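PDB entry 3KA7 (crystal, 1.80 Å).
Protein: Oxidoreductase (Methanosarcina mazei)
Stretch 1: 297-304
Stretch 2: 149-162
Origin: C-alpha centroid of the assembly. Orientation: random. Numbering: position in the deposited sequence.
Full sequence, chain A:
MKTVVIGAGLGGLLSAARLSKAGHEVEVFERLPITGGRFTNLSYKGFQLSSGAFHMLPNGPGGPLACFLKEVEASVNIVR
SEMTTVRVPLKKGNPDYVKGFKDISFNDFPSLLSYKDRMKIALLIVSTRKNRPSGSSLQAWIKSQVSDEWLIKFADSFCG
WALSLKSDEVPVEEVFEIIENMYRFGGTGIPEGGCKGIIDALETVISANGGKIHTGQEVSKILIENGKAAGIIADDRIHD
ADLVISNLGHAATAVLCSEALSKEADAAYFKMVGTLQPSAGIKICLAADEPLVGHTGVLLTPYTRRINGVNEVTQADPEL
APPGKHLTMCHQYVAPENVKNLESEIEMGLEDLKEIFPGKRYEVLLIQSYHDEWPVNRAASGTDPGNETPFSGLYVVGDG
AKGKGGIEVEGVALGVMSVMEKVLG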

# COMPACT_ATOMS: atom_id res chain seq x y z
N GLY A 297 -10.92 -12.50 2.18
CA GLY A 297 -9.56 -12.23 2.65
C GLY A 297 -8.57 -12.38 1.50
O GLY A 297 -8.93 -12.19 0.33
N VAL A 298 -7.33 -12.70 1.83
CA VAL A 298 -6.31 -12.89 0.81
C VAL A 298 -5.99 -14.38 0.70
O VAL A 298 -6.10 -15.11 1.68
CB VAL A 298 -5.02 -12.12 1.18
CG1 VAL A 298 -3.91 -12.39 0.17
CG2 VAL A 298 -5.33 -10.61 1.29
N LEU A 299 -5.66 -14.84 -0.51
CA LEU A 299 -5.10 -16.16 -0.73
C LEU A 299 -3.62 -15.98 -1.04
O LEU A 299 -3.26 -15.54 -2.13
CB LEU A 299 -5.78 -16.86 -1.91
CG LEU A 299 -5.26 -18.25 -2.32
CD1 LEU A 299 -5.62 -19.26 -1.23
CD2 LEU A 299 -5.83 -18.68 -3.68
N LEU A 300 -2.76 -16.29 -0.08
CA LEU A 300 -1.32 -16.23 -0.34
C LEU A 300 -0.86 -17.46 -1.11
O LEU A 300 -1.36 -18.57 -0.88
CB LEU A 300 -0.54 -16.12 0.98
CG LEU A 300 -0.74 -14.79 1.72
CD1 LEU A 300 0.01 -14.83 3.05
CD2 LEU A 300 -0.28 -13.61 0.85
N THR A 301 0.08 -17.28 -2.04
CA THR A 301 0.49 -18.37 -2.92
C THR A 301 2.02 -18.51 -2.95
O THR A 301 2.68 -18.06 -3.89
CB THR A 301 -0.03 -18.15 -4.36
OG1 THR A 301 0.42 -16.87 -4.84
CG2 THR A 301 -1.58 -18.17 -4.40
N PRO A 302 2.59 -19.13 -1.91
CA PRO A 302 4.05 -19.10 -1.76
C PRO A 302 4.84 -19.95 -2.74
O PRO A 302 6.05 -19.74 -2.88
CB PRO A 302 4.29 -19.58 -0.31
CG PRO A 302 2.99 -20.00 0.24
CD PRO A 302 1.88 -19.64 -0.73
N TYR A 303 4.19 -20.89 -3.43
CA TYR A 303 4.92 -21.83 -4.30
C TYR A 303 4.70 -21.57 -5.79
O TYR A 303 4.20 -22.43 -6.52
CB TYR A 303 4.60 -23.28 -3.91
CG TYR A 303 5.19 -23.61 -2.56
CD1 TYR A 303 6.42 -24.23 -2.46
CD2 TYR A 303 4.53 -23.25 -1.39
CE1 TYR A 303 7.00 -24.50 -1.22
CE2 TYR A 303 5.09 -23.52 -0.13
CZ TYR A 303 6.33 -24.14 -0.06
OH TYR A 303 6.89 -24.41 1.17
N THR A 304 5.08 -20.37 -6.22
CA THR A 304 4.90 -19.91 -7.58
C THR A 304 6.22 -19.35 -8.10
O THR A 304 7.20 -19.22 -7.34
CB THR A 304 3.94 -18.74 -7.61
OG1 THR A 304 4.47 -17.71 -6.77
CG2 THR A 304 2.55 -19.17 -7.08
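Stretch 2, residues 149-162: EWLIKFADSFCGWA

Stretch 2 is helical and continues as helix beyond Ala-162. It runs against the short strand ending at Leu-300 and the turn that follows, with N-to-C directions 138° apart and axes 9.5 Å apart at closest approach. The opposed directions set the register: Val-298 meets Trp-161, Leu-300 meets Ser-157 and its neighbours, and Pro-302 and Tyr-303 reach back to Lys-153 and Trp-150.

Leu-300 gives up the most surface. Its CA-to-CB bond points sideways, but the m,t rotamer carries its end to the helix, where CD2 lies 3.7 Å from Trp-161 CB and CD1 4.2 Å from Phe-154 CE1. Val-298 extends this apolar seam, placing CG1 over the face of the Trp-161 five-membered ring, 3.8 Å from its centroid.

Pro-302 brings the backbones closest, its CA 4.9 Å from Ser-157 CA. A small serine suits that approach: Pro-302 CB is 3.8 Å from Ser-157 CB and 3.4 Å from Lys-153 O. Tyr-303 then lies along the edge of Trp-150, OH to CE3 3.4 Å, while Lys-153 CE sits off-centre over the tyrosine ring.

Water links the two stretches as well: one molecule donates to both Lys-153 O (2.8 Å) and Pro-302 O (2.7 Å), and another joins Lys-153 NZ (2.6 Å) to Thr-304 O (2.7 Å).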

# COMPACT_ATOMS: atom_id res chain seq x y z
N GLU A 149 12.55 -24.68 4.93
CA GLU A 149 12.36 -23.70 3.87
C GLU A 149 10.92 -23.15 3.78
O GLU A 149 10.71 -22.07 3.23
CB GLU A 149 12.77 -24.29 2.51
CG GLU A 149 12.63 -23.31 1.35
CD GLU A 149 12.88 -23.95 -0.01
OE1 GLU A 149 12.28 -25.02 -0.31
OE2 GLU A 149 13.68 -23.38 -0.79
N TRP A 150 9.95 -23.89 4.32
CA TRP A 150 8.55 -23.43 4.35
C TRP A 150 8.42 -22.00 4.89
O TRP A 150 7.69 -21.18 4.33
CB TRP A 150 7.68 -24.38 5.19
CG TRP A 150 6.38 -23.78 5.75
CD1 TRP A 150 6.01 -23.74 7.07
CD2 TRP A 150 5.32 -23.16 5.02
NE1 TRP A 150 4.78 -23.13 7.20
CE2 TRP A 150 4.33 -22.77 5.95
CE3 TRP A 150 5.10 -22.88 3.66
CZ2 TRP A 150 3.16 -22.12 5.58
CZ3 TRP A 150 3.93 -22.24 3.29
CH2 TRP A 150 2.97 -21.87 4.24
N LEU A 151 9.11 -21.70 5.97
CA LEU A 151 8.95 -20.38 6.55
C LEU A 151 9.48 -19.28 5.62
O LEU A 151 8.93 -18.17 5.62
CB LEU A 151 9.60 -20.27 7.93
CG LEU A 151 8.97 -21.13 9.03
CD1 LEU A 151 9.63 -20.76 10.38
CD2 LEU A 151 7.45 -20.93 9.07
N ILE A 152 10.51 -19.57 4.83
CA ILE A 152 11.04 -18.58 3.87
C ILE A 152 10.08 -18.38 2.70
O ILE A 152 9.82 -17.25 2.28
CB ILE A 152 12.46 -18.92 3.36
CG1 ILE A 152 13.45 -18.95 4.54
CG2 ILE A 152 12.93 -17.88 2.36
CD1 ILE A 152 13.42 -17.68 5.38
N LYS A 153 9.53 -19.48 2.18
CA LYS A 153 8.52 -19.37 1.12
C LYS A 153 7.32 -18.56 1.61
O LYS A 153 6.80 -17.69 0.90
CB LYS A 153 8.04 -20.75 0.67
CG LYS A 153 9.16 -21.67 0.26
CD LYS A 153 9.90 -21.12 -0.92
CE LYS A 153 9.17 -21.41 -2.21
NZ LYS A 153 10.00 -21.05 -3.40
N PHE A 154 6.87 -18.88 2.83
CA PHE A 154 5.71 -18.21 3.42
C PHE A 154 6.04 -16.73 3.63
O PHE A 154 5.26 -15.86 3.24
CB PHE A 154 5.35 -18.89 4.76
CG PHE A 154 4.26 -18.19 5.52
CD1 PHE A 154 3.00 -18.06 4.98
CD2 PHE A 154 4.50 -17.69 6.79
CE1 PHE A 154 2.00 -17.41 5.68
CE2 PHE A 154 3.51 -17.05 7.50
CZ PHE A 154 2.24 -16.91 6.94
N ALA A 155 7.21 -16.45 4.21
CA ALA A 155 7.63 -15.06 4.43
C ALA A 155 7.72 -14.27 3.13
O ALA A 155 7.29 -13.11 3.07
CB ALA A 155 8.96 -15.02 5.16
N ASP A 156 8.28 -14.88 2.09
CA ASP A 156 8.39 -14.19 0.80
C ASP A 156 7.01 -13.88 0.23
O ASP A 156 6.80 -12.85 -0.40
CB ASP A 156 9.17 -15.01 -0.22
CG ASP A 156 10.67 -14.83 -0.11
OD1 ASP A 156 11.14 -13.89 0.59
OD2 ASP A 156 11.40 -15.63 -0.74
N SER A 157 6.06 -14.79 0.41
CA SER A 157 4.70 -14.56 -0.06
C SER A 157 4.05 -13.41 0.72
O SER A 157 3.47 -12.48 0.14
CB SER A 157 3.88 -15.84 0.07
OG SER A 157 2.54 -15.62 -0.30
N PHE A 158 4.16 -13.45 2.04
CA PHE A 158 3.63 -12.37 2.85
C PHE A 158 4.26 -11.03 2.48
O PHE A 158 3.55 -10.04 2.30
CB PHE A 158 3.84 -12.64 4.34
CG PHE A 158 3.54 -11.45 5.19
CD1 PHE A 158 2.24 -11.10 5.47
CD2 PHE A 158 4.57 -10.65 5.66
CE1 PHE A 158 1.96 -9.99 6.25
CE2 PHE A 158 4.30 -9.54 6.43
CZ PHE A 158 2.99 -9.20 6.72
N CYS A 159 5.59 -10.99 2.39
CA CYS A 159 6.31 -9.74 2.09
C CYS A 159 6.03 -9.22 0.68
O CYS A 159 5.94 -8.00 0.45
CB CYS A 159 7.81 -9.94 2.27
SG CYS A 159 8.35 -10.07 4.01
N GLY A 160 5.91 -10.14 -0.27
CA GLY A 160 5.58 -9.79 -1.65
C GLY A 160 4.19 -9.19 -1.78
O GLY A 160 4.02 -8.12 -2.37
N TRP A 161 3.19 -9.86 -1.20
CA TRP A 161 1.82 -9.35 -1.21
C TRP A 161 1.65 -8.04 -0.42
O TRP A 161 1.15 -7.05 -0.95
CB TRP A 161 0.85 -10.39 -0.64
CG TRP A 161 -0.52 -9.83 -0.44
CD1 TRP A 161 -1.03 -9.30 0.71
CD2 TRP A 161 -1.54 -9.71 -1.43
NE1 TRP A 161 -2.32 -8.86 0.50
CE2 TRP A 161 -2.65 -9.11 -0.81
CE3 TRP A 161 -1.63 -10.06 -2.78
CZ2 TRP A 161 -3.84 -8.84 -1.49
CZ3 TRP A 161 -2.80 -9.79 -3.46
CH2 TRP A 161 -3.89 -9.18 -2.82
N ALA A 162 2.09 -8.05 0.84
CA ALA A 162 1.83 -6.93 1.75
C ALA A 162 2.67 -5.70 1.46
O ALA A 162 2.18 -4.57 1.59
CB ALA A 162 2.05 -7.37 3.19
O HOH W 1 9.30 -25.47 1.40
O HOH W 2 7.24 -17.57 -1.90
O HOH W 3 8.22 -19.80 -4.90